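Local atomic coordinates of alpha-galactosidase (Lactobacillus brevis, PDB entry 3MI6), a protein that probably hydrolyses terminal, non-reducing alpha-D-galactose residues from alpha-galactosides such as galactose oligosaccharides and galactomannans, as a member of glycosyl hydrolase family 36. Residues D128-T133 / F154-V159; P415-V420 / R444-L449; M451-V456 / S489-S494. One frame throughout, in Å; residues are numbered along the deposited sequence.

Interaction 1. Residues D128-T133 / F154-V159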
loop_
_atom_site.group_PDB
_atom_site.type_symbol
_atom_site.label_atom_id
_atom_site.label_comp_id
_atom_site.label_asym_id
_atom_site.label_seq_id
_atom_site.Cartn_x
_atom_site.Cartn_y
_atom_site.Cartn_z
ATOM N N ASP D 128 11.229 -46.366 -2.076
ATOM C CA ASP D 128 10.216 -46.844 -2.998
ATOM C C ASP D 128 9.035 -45.885 -2.952
ATOM O O ASP D 128 7.997 -46.205 -2.382
ATOM C CB ASP D 128 9.778 -48.246 -2.585
ATOM C CG ASP D 128 9.111 -48.988 -3.707
ATOM O OD1 ASP D 128 9.140 -48.463 -4.847
ATOM O OD2 ASP D 128 8.566 -50.085 -3.449
ATOM N N ASP D 129 9.209 -44.705 -3.545
ATOM C CA ASP D 129 8.287 -43.595 -3.346
ATOM C C ASP D 129 7.914 -43.034 -4.689
ATOM O O ASP D 129 7.528 -41.883 -4.801
ATOM C CB ASP D 129 8.955 -42.507 -2.508
ATOM C CG ASP D 129 7.973 -41.457 -2.002
ATOM O OD1 ASP D 129 6.762 -41.756 -1.886
ATOM O OD2 ASP D 129 8.423 -40.327 -1.705
ATOM N N ASP D 130 8.079 -43.851 -5.719
ATOM C CA ASP D 130 7.572 -43.548 -7.055
ATOM C C ASP D 130 8.289 -42.413 -7.787
ATOM O O ASP D 130 7.738 -41.828 -8.727
ATOM C CB ASP D 130 6.055 -43.326 -7.003
ATOM C CG ASP D 130 5.323 -44.501 -6.345
ATOM O OD1 ASP D 130 5.760 -45.669 -6.530
ATOM O OD2 ASP D 130 4.324 -44.259 -5.629
ATOM N N ALA D 131 9.530 -42.138 -7.384
ATOM C CA ALA D 131 10.330 -41.109 -8.050
ATOM C C ALA D 131 10.840 -41.585 -9.399
ATOM O O ALA D 131 10.920 -42.777 -9.661
ATOM C CB ALA D 131 11.484 -40.641 -7.177
ATOM N N GLN D 132 11.178 -40.634 -10.256
ATOM C CA GLN D 132 11.663 -40.923 -11.594
ATOM C C GLN D 132 12.719 -39.882 -11.963
ATOM O O GLN D 132 12.621 -38.729 -11.559
ATOM C CB GLN D 132 10.512 -40.862 -12.605
ATOM C CG GLN D 132 9.334 -41.795 -12.336
ATOM C CD GLN D 132 8.368 -41.871 -13.519
ATOM O OE1 GLN D 132 8.419 -42.810 -14.309
ATOM N NE2 GLN D 132 7.494 -40.877 -13.649
ATOM N N THR D 133 13.736 -40.278 -12.720
ATOM C CA THR D 133 14.710 -39.306 -13.195
ATOM C C THR D 133 14.687 -39.287 -14.712
ATOM O O THR D 133 14.811 -40.326 -15.346
ATOM C CB THR D 133 16.149 -39.605 -12.699
ATOM O OG1 THR D 133 16.143 -39.881 -11.300
ATOM C CG2 THR D 133 17.063 -38.424 -12.952
ATOM N N PHE D 154 9.297 -36.190 -7.869
ATOM C CA PHE D 154 8.973 -36.796 -6.578
ATOM C C PHE D 154 7.502 -36.542 -6.286
ATOM O O PHE D 154 7.160 -35.734 -5.431
ATOM C CB PHE D 154 9.824 -36.179 -5.486
ATOM C CG PHE D 154 11.202 -36.750 -5.393
ATOM C CD1 PHE D 154 12.220 -36.231 -6.132
ATOM C CD2 PHE D 154 11.475 -37.786 -4.536
ATOM C CE1 PHE D 154 13.468 -36.739 -6.028
ATOM C CE2 PHE D 154 12.731 -38.293 -4.431
ATOM C CZ PHE D 154 13.727 -37.771 -5.178
ATOM N N PRO D 155 6.623 -37.253 -6.989
ATOM C CA PRO D 155 5.202 -36.925 -7.100
ATOM C C PRO D 155 4.504 -36.673 -5.771
ATOM O O PRO D 155 3.620 -35.817 -5.719
ATOM C CB PRO D 155 4.616 -38.173 -7.749
ATOM C CG PRO D 155 5.630 -39.254 -7.480
ATOM C CD PRO D 155 6.929 -38.567 -7.570
ATOM N N HIS D 156 4.877 -37.387 -4.715
ATOM C CA HIS D 156 4.074 -37.318 -3.481
ATOM C C HIS D 156 4.343 -36.104 -2.559
ATOM O O HIS D 156 3.605 -35.862 -1.602
ATOM C CB HIS D 156 4.111 -38.655 -2.713
ATOM C CG HIS D 156 3.744 -39.834 -3.561
ATOM N ND1 HIS D 156 2.573 -39.891 -4.288
ATOM C CD2 HIS D 156 4.404 -40.987 -3.821
ATOM C CE1 HIS D 156 2.528 -41.029 -4.958
ATOM N NE2 HIS D 156 3.626 -41.711 -4.690
ATOM N N GLN D 157 5.391 -35.343 -2.852
ATOM C CA GLN D 157 5.654 -34.128 -2.107
ATOM C C GLN D 157 5.607 -32.958 -3.081
ATOM O O GLN D 157 5.981 -31.841 -2.752
ATOM C CB GLN D 157 7.004 -34.203 -1.397
ATOM C CG GLN D 157 7.150 -35.351 -0.428
ATOM C CD GLN D 157 7.536 -36.658 -1.093
ATOM O OE1 GLN D 157 8.139 -36.662 -2.166
ATOM N NE2 GLN D 157 7.193 -37.783 -0.454
ATOM N N ASP D 158 5.165 -33.225 -4.297
ATOM C CA ASP D 158 5.031 -32.163 -5.288
ATOM C C ASP D 158 6.352 -31.459 -5.629
ATOM O O ASP D 158 6.359 -30.348 -6.143
ATOM C CB ASP D 158 3.938 -31.174 -4.855
ATOM C CG ASP D 158 2.513 -31.706 -5.145
ATOM O OD1 ASP D 158 2.349 -32.455 -6.143
ATOM O OD2 ASP D 158 1.559 -31.370 -4.396
ATOM N N VAL D 159 7.459 -32.153 -5.376
ATOM C CA VAL D 159 8.806 -31.664 -5.662
ATOM C C VAL D 159 9.364 -32.163 -6.994
ATOM O O VAL D 159 9.302 -33.347 -7.294
ATOM C CB VAL D 159 9.793 -32.166 -4.599
ATOM C CG1 VAL D 159 11.232 -31.932 -5.051
ATOM C CG2 VAL D 159 9.520 -31.510 -3.253
#

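Interaction 2. Residues P415-V420 / R444-L449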
loop_
_atom_site.group_PDB
_atom_site.type_symbol
_atom_site.label_atom_id
_atom_site.label_comp_id
_atom_site.label_asym_id
_atom_site.label_seq_id
_atom_site.Cartn_x
_atom_site.Cartn_y
_atom_site.Cartn_z
ATOM N N PRO D 415 37.234 -27.078 11.951
ATOM C CA PRO D 415 38.224 -27.714 11.065
ATOM C C PRO D 415 38.846 -26.787 10.031
ATOM O O PRO D 415 40.078 -26.722 9.911
ATOM C CB PRO D 415 37.398 -28.760 10.319
ATOM C CG PRO D 415 36.273 -29.060 11.219
ATOM C CD PRO D 415 35.932 -27.766 11.888
ATOM N N GLU D 416 37.992 -26.103 9.275
ATOM C CA GLU D 416 38.424 -25.291 8.143
ATOM C C GLU D 416 39.353 -24.112 8.518
ATOM O O GLU D 416 39.824 -23.392 7.632
ATOM C CB GLU D 416 37.185 -24.790 7.379
ATOM C CG GLU D 416 36.145 -25.884 7.041
ATOM C CD GLU D 416 34.704 -25.354 6.992
ATOM O OE1 GLU D 416 34.379 -24.565 6.078
ATOM O OE2 GLU D 416 33.889 -25.728 7.869
HETATM N N MSE D 417 39.632 -23.935 9.815
HETATM C CA MSE D 417 40.327 -22.737 10.328
HETATM C C MSE D 417 41.729 -22.948 10.921
HETATM O O MSE D 417 42.042 -24.012 11.456
HETATM C CB MSE D 417 39.452 -22.007 11.358
HETATM C CG MSE D 417 38.098 -21.570 10.817
HETATM SE SE MSE D 417 38.199 -20.415 9.216
HETATM C CE MSE D 417 36.358 -20.644 8.634
ATOM N N VAL D 418 42.562 -21.910 10.829
ATOM C CA VAL D 418 43.936 -21.941 11.341
ATOM C C VAL D 418 44.336 -20.594 11.963
ATOM O O VAL D 418 44.189 -19.541 11.338
ATOM C CB VAL D 418 44.957 -22.354 10.229
ATOM C CG1 VAL D 418 44.910 -21.376 9.057
ATOM C CG2 VAL D 418 46.385 -22.510 10.794
ATOM N N SER D 419 44.805 -20.633 13.206
ATOM C CA SER D 419 45.366 -19.459 13.876
ATOM C C SER D 419 46.875 -19.376 13.612
ATOM O O SER D 419 47.523 -20.402 13.429
ATOM C CB SER D 419 45.096 -19.534 15.380
ATOM O OG SER D 419 43.920 -18.822 15.734
ATOM N N VAL D 420 47.440 -18.172 13.579
ATOM C CA VAL D 420 48.869 -18.052 13.304
ATOM C C VAL D 420 49.677 -18.562 14.491
ATOM O O VAL D 420 50.723 -19.197 14.316
ATOM C CB VAL D 420 49.304 -16.614 12.957
ATOM C CG1 VAL D 420 50.792 -16.570 12.675
ATOM C CG2 VAL D 420 48.541 -16.101 11.755
ATOM N N ARG D 444 38.011 -12.665 13.173
ATOM C CA ARG D 444 38.041 -13.161 14.541
ATOM C C ARG D 444 39.433 -13.747 14.839
ATOM O O ARG D 444 39.553 -14.838 15.405
ATOM C CB ARG D 444 36.949 -14.221 14.760
ATOM C CG ARG D 444 36.659 -14.517 16.223
ATOM C CD ARG D 444 35.822 -15.767 16.423
ATOM N NE ARG D 444 35.657 -16.046 17.854
ATOM C CZ ARG D 444 35.076 -17.132 18.365
ATOM N NH1 ARG D 444 34.596 -18.075 17.561
ATOM N NH2 ARG D 444 34.980 -17.280 19.684
ATOM N N HIS D 445 40.475 -13.032 14.412
ATOM C CA HIS D 445 41.870 -13.394 14.706
ATOM C C HIS D 445 42.287 -14.781 14.167
ATOM O O HIS D 445 43.040 -15.509 14.815
ATOM C CB HIS D 445 42.161 -13.238 16.219
ATOM C CG HIS D 445 41.327 -12.178 16.889
ATOM N ND1 HIS D 445 40.146 -12.461 17.547
ATOM C CD2 HIS D 445 41.490 -10.836 16.976
ATOM C CE1 HIS D 445 39.621 -11.341 18.013
ATOM N NE2 HIS D 445 40.415 -10.340 17.678
ATOM N N GLN D 446 41.788 -15.129 12.979
ATOM C CA GLN D 446 42.067 -16.414 12.328
ATOM C C GLN D 446 41.993 -16.333 10.786
ATOM O O GLN D 446 41.584 -15.316 10.208
ATOM C CB GLN D 446 41.095 -17.479 12.822
ATOM C CG GLN D 446 39.724 -17.432 12.156
ATOM C CD GLN D 446 38.621 -18.082 13.001
ATOM O OE1 GLN D 446 37.701 -18.702 12.462
ATOM N NE2 GLN D 446 38.705 -17.928 14.331
ATOM N N PHE D 447 42.398 -17.410 10.122
ATOM C CA PHE D 447 42.405 -17.455 8.664
ATOM C C PHE D 447 41.921 -18.814 8.230
ATOM O O PHE D 447 41.761 -19.696 9.071
ATOM C CB PHE D 447 43.817 -17.217 8.150
ATOM C CG PHE D 447 44.389 -15.925 8.609
ATOM C CD1 PHE D 447 44.951 -15.821 9.870
ATOM C CD2 PHE D 447 44.322 -14.800 7.799
ATOM C CE1 PHE D 447 45.451 -14.630 10.307
ATOM C CE2 PHE D 447 44.824 -13.606 8.225
ATOM C CZ PHE D 447 45.395 -13.517 9.482
ATOM N N VAL D 448 41.690 -19.002 6.932
ATOM C CA VAL D 448 41.090 -20.250 6.486
ATOM C C VAL D 448 42.058 -21.178 5.747
ATOM O O VAL D 448 42.894 -20.729 4.967
ATOM C CB VAL D 448 39.729 -20.028 5.735
ATOM C CG1 VAL D 448 39.362 -18.557 5.670
ATOM C CG2 VAL D 448 39.756 -20.625 4.363
ATOM N N LEU D 449 41.961 -22.475 6.039
ATOM C CA LEU D 449 42.765 -23.501 5.369
ATOM C C LEU D 449 42.321 -23.718 3.941
ATOM O O LEU D 449 41.136 -23.714 3.649
ATOM C CB LEU D 449 42.618 -24.840 6.081
ATOM C CG LEU D 449 43.100 -24.873 7.517
ATOM C CD1 LEU D 449 42.692 -26.180 8.182
ATOM C CD2 LEU D 449 44.605 -24.668 7.510
HETATM O O HOH W 1 40.740 -17.821 16.735
#

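Interaction 3. Residues M451-V456 / S489-S494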
loop_
_atom_site.group_PDB
_atom_site.type_symbol
_atom_site.label_atom_id
_atom_site.label_comp_id
_atom_site.label_asym_id
_atom_site.label_seq_id
_atom_site.Cartn_x
_atom_site.Cartn_y
_atom_site.Cartn_z
HETATM N N MSE D 451 40.984 -25.806 1.815
HETATM C CA MSE D 451 40.244 -27.060 1.692
HETATM C C MSE D 451 40.266 -27.632 0.286
HETATM O O MSE D 451 39.775 -28.729 0.052
HETATM C CB MSE D 451 38.780 -26.847 2.091
HETATM C CG MSE D 451 38.567 -26.426 3.536
HETATM SE SE MSE D 451 39.148 -27.803 4.801
HETATM C CE MSE D 451 37.999 -29.261 4.212
ATOM N N ALA D 452 40.799 -26.872 -0.660
ATOM C CA ALA D 452 40.838 -27.314 -2.042
ATOM C C ALA D 452 41.923 -28.366 -2.220
ATOM O O ALA D 452 41.941 -29.082 -3.218
ATOM C CB ALA D 452 41.081 -26.139 -2.968
ATOM N N ARG D 453 42.825 -28.457 -1.244
ATOM C CA ARG D 453 43.919 -29.420 -1.286
ATOM C C ARG D 453 43.540 -30.719 -0.592
ATOM O O ARG D 453 43.190 -30.723 0.588
ATOM C CB ARG D 453 45.154 -28.847 -0.601
ATOM C CG ARG D 453 45.640 -27.544 -1.160
ATOM C CD ARG D 453 46.407 -26.788 -0.100
ATOM N NE ARG D 453 47.324 -25.830 -0.699
ATOM C CZ ARG D 453 48.644 -25.986 -0.740
ATOM N NH1 ARG D 453 49.208 -27.061 -0.200
ATOM N NH2 ARG D 453 49.400 -25.058 -1.312
ATOM N N PRO D 454 43.613 -31.831 -1.324
ATOM C CA PRO D 454 43.323 -33.139 -0.735
ATOM C C PRO D 454 44.281 -33.524 0.394
ATOM O O PRO D 454 43.941 -34.377 1.204
ATOM C CB PRO D 454 43.452 -34.091 -1.927
ATOM C CG PRO D 454 43.130 -33.240 -3.104
ATOM C CD PRO D 454 43.690 -31.886 -2.792
ATOM N N GLU D 455 45.457 -32.919 0.467
ATOM C CA GLU D 455 46.331 -33.216 1.597
ATOM C C GLU D 455 45.720 -32.654 2.876
ATOM O O GLU D 455 45.864 -33.223 3.953
ATOM C CB GLU D 455 47.779 -32.717 1.375
ATOM C CG GLU D 455 47.968 -31.203 1.186
ATOM C CD GLU D 455 48.073 -30.765 -0.291
ATOM O OE1 GLU D 455 47.406 -31.378 -1.170
ATOM O OE2 GLU D 455 48.817 -29.791 -0.567
ATOM N N VAL D 456 45.017 -31.539 2.746
ATOM C CA VAL D 456 44.395 -30.899 3.895
ATOM C C VAL D 456 43.239 -31.725 4.454
ATOM O O VAL D 456 43.143 -31.921 5.665
ATOM C CB VAL D 456 43.914 -29.477 3.553
ATOM C CG1 VAL D 456 43.148 -28.871 4.716
ATOM C CG2 VAL D 456 45.099 -28.607 3.183
ATOM N N SER D 489 44.814 -20.019 -4.197
ATOM C CA SER D 489 45.293 -21.356 -3.917
ATOM C C SER D 489 46.542 -21.578 -4.756
ATOM O O SER D 489 46.511 -21.413 -5.975
ATOM C CB SER D 489 44.218 -22.384 -4.275
ATOM O OG SER D 489 44.646 -23.711 -4.015
ATOM N N SER D 490 47.646 -21.928 -4.109
ATOM C CA SER D 490 48.871 -22.260 -4.837
ATOM C C SER D 490 48.744 -23.626 -5.519
ATOM O O SER D 490 49.492 -23.955 -6.442
ATOM C CB SER D 490 50.085 -22.220 -3.908
ATOM O OG SER D 490 49.839 -22.912 -2.695
ATOM N N ARG D 491 47.773 -24.408 -5.059
ATOM C CA ARG D 491 47.502 -25.735 -5.592
ATOM C C ARG D 491 46.873 -25.666 -6.974
ATOM O O ARG D 491 46.850 -26.651 -7.709
ATOM C CB ARG D 491 46.559 -26.476 -4.643
ATOM C CG ARG D 491 46.037 -27.796 -5.172
ATOM C CD ARG D 491 47.197 -28.727 -5.489
ATOM N NE ARG D 491 46.719 -30.027 -5.945
ATOM C CZ ARG D 491 46.672 -31.111 -5.180
ATOM N NH1 ARG D 491 47.085 -31.039 -3.916
ATOM N NH2 ARG D 491 46.223 -32.261 -5.677
ATOM N N LEU D 492 46.340 -24.505 -7.323
ATOM C CA LEU D 492 45.641 -24.357 -8.591
ATOM C C LEU D 492 46.471 -23.470 -9.500
ATOM O O LEU D 492 47.271 -22.665 -9.020
ATOM C CB LEU D 492 44.246 -23.763 -8.371
ATOM C CG LEU D 492 43.345 -24.511 -7.379
ATOM C CD1 LEU D 492 42.100 -23.703 -7.040
ATOM C CD2 LEU D 492 42.949 -25.885 -7.909
ATOM N N THR D 493 46.304 -23.624 -10.810
ATOM C CA THR D 493 47.035 -22.791 -11.749
ATOM C C THR D 493 46.403 -21.401 -11.819
ATOM O O THR D 493 45.443 -21.113 -11.114
ATOM C CB THR D 493 47.092 -23.436 -13.137
ATOM O OG1 THR D 493 45.811 -23.350 -13.768
ATOM C CG2 THR D 493 47.489 -24.890 -13.015
ATOM N N SER D 494 46.953 -20.533 -12.659
ATOM C CA SER D 494 46.422 -19.185 -12.793
ATOM C C SER D 494 44.981 -19.217 -13.294
ATOM O O SER D 494 44.124 -18.485 -12.804
ATOM C CB SER D 494 47.290 -18.385 -13.755
ATOM O OG SER D 494 48.656 -18.534 -13.419
#

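Interaction 1. Residues D128-T133 / F154-V159
Asp129 OD2 is gripped by two donors. Gln157 NE2 reaches it across the contact at 3.1 Å, and His319 NE2 of helix 305-319 is its other hydrogen-bond partner. The Asp129 and Gln157 side chains meet tip to tip. The bond uses the syn lone pair of OD2, and OD2 lies close to the plane of the amide, although the carboxylate and amide planes are 53° apart. Asp129 CG is anti to the backbone N (chi1 -167°), and this brings CG to the side of His156 and Gln157. Its other oxygen, OD1, sits 3.1 Å from His156 CD2, at the edge of that ring.

His156 is held by a second aspartate. His156 NE2 donates to Asp130 OD2 over 2.8 Å in a nearly straight bond of 176°. The acceptor lies in the ring plane and offers its anti lone pair. The other ring nitrogen, ND1, is hydrogen-bonded to Asp17 OD2. Two carboxylates at the two ring nitrogens would fix the rotation of the imidazole and probably favour its charged form.

The rest of the contact is mostly apolar. Ala131 CB lies over one face of the Phe154 ring, 4.0 Å from its centroid and set toward the rim at CD2 and CE2, in a CH-pi contact. Pro155 CD lies against the carbonyl oxygen of Asp130, 3.6 Å from Asp130 O.

Phe154 N bonds to Val159 O and closes the tight turn between strands 146-154 and 159-167. The contact thus ties this hairpin turn to the lead-in of neighbouring strand 132-140, in the large antiparallel sheet of the family 36 N-terminal beta-supersandwich domain.

Interaction 2. Residues P415-V420 / R444-L449
A two-stranded antiparallel sheet, 417-418 with 447-448, carries this contact. Met417, a selenomethionine, and Val448 form its non-hydrogen-bonded pair, and Val418 and Phe447 its hydrogen-bonded pair. Val418 N donates to Phe447 O at 2.9 Å, and Phe447 N returns a bond of 3.0 Å to Val418 O. Two residues along, beyond the Met417-Val448 pair, Leu449 N donates to Glu416 O at 2.8 Å.

On the face of Met417 and Val448, the selenium of Met417 packs 3.8 Å from Val448 CB. The Met417 chain bends at chi2 (-56°), which places SE back over the partner strand. Its CG lies 3.3 Å from Gln446 OE1.

Leu449 follows the strand and packs on Val418. Its CD2 rests 3.6 Å from Val418 CB, the two side chains crossing at about a right angle, while CD1 turns toward Pro415 O. An alanine in place of Leu449 would probably open a gap beside Val418 CB and CG1, where CD2 now packs.

The small sheet follows strand 408-413 of the (beta/alpha)8 barrel and belongs to the loops at the C-terminal ends of the barrel strands, where such enzymes hold their active sites. Glu416 points its carboxylate away from the strand partner, to Tyr504, Arg533 and Trp478; the last is a predicted substrate-binding residue. Arg444, also predicted to bind substrate, is salt-bridged to Asp377.

Past the hydrogen-bonded pair, Val420 CG2 meets Phe447 CE1 at 3.7 Å, the two side chains crossing obliquely. A water links Gln446 NE2 and Ser419 OG by weak bonds.

Interaction 3. Residues M451-V456 / S489-S494
A type I beta turn from Ser489 to Leu492 faces the start of helix 454-471, and the two backbones come nearest at Arg453 and Arg491, with CA atoms 6.7 Å apart. Arg453 is the N-cap residue of the helix, and its carbonyl accepts a backbone bond from Val456 N.

Glu455 is shared by two arginines. Its OE1 forms a salt bridge with Arg491 NH1 across the contact at 2.8 Å, and its OE2 forms one with Arg453 NH1, also at 2.8 Å. The Glu455 carboxylate and the Arg491 guanidinium are nearly coplanar, 26° apart, with the carboxylate at the edge of the guanidinium. The Glu455 chain bends at chi2 (-98°), which turns CD back toward the arginines; each oxygen then meets one of them.

Arg491 crosses Pro454 at about a right angle. Pro454 CD lies over one face of its guanidinium, 3.7 Å from NH1. The root of Arg491 also packs on the other arginine: its CB is 3.8 Å from Arg453 CG and lies over one face of the Arg453 guanidinium, near NE. The two guanidinium planes stand 73° apart. At the edge of the Arg453 guanidinium, NH2 gives a weak hydrogen bond to Ser490 OG, which lies in its plane.

Ser489 OG is hydrogen-bonded to Asp450, whose carboxylate also accepts a bond from Ala452 N. Trp431 packs against Arg453 and Glu455.

The turn is joined to the helix start mainly by the Arg491-Glu455 salt bridge, with the Arg453-Ser490 bond a weak addition. Arg453 NH1 and Arg491 NH1 stay 5.8 Å apart, with the Glu455 carboxylate bridging them. Its negative charge would probably offset the repulsion between these like charges.

Interactions 2 and 3 are neighbours, with centres about 16 Å apart in the catalytic barrel domain. Helix 454-471 is the next regular element after strand 447-448, reached through a short connection. They touch at Glu416 CG and Met451 SE, 4.2 Å apart, and again at Leu449 CB and Val456 CG1. Interaction 2 is the one beside the predicted active site: the side chains of Pro415 and Asp479, the predicted nucleophile, are about 6 Å apart. Interaction 3 lies away from the annotated sites. Interaction 1 is in the N-terminal domain, its centre about 42 Å from that of interaction 2 and 39 Å from that of interaction 3.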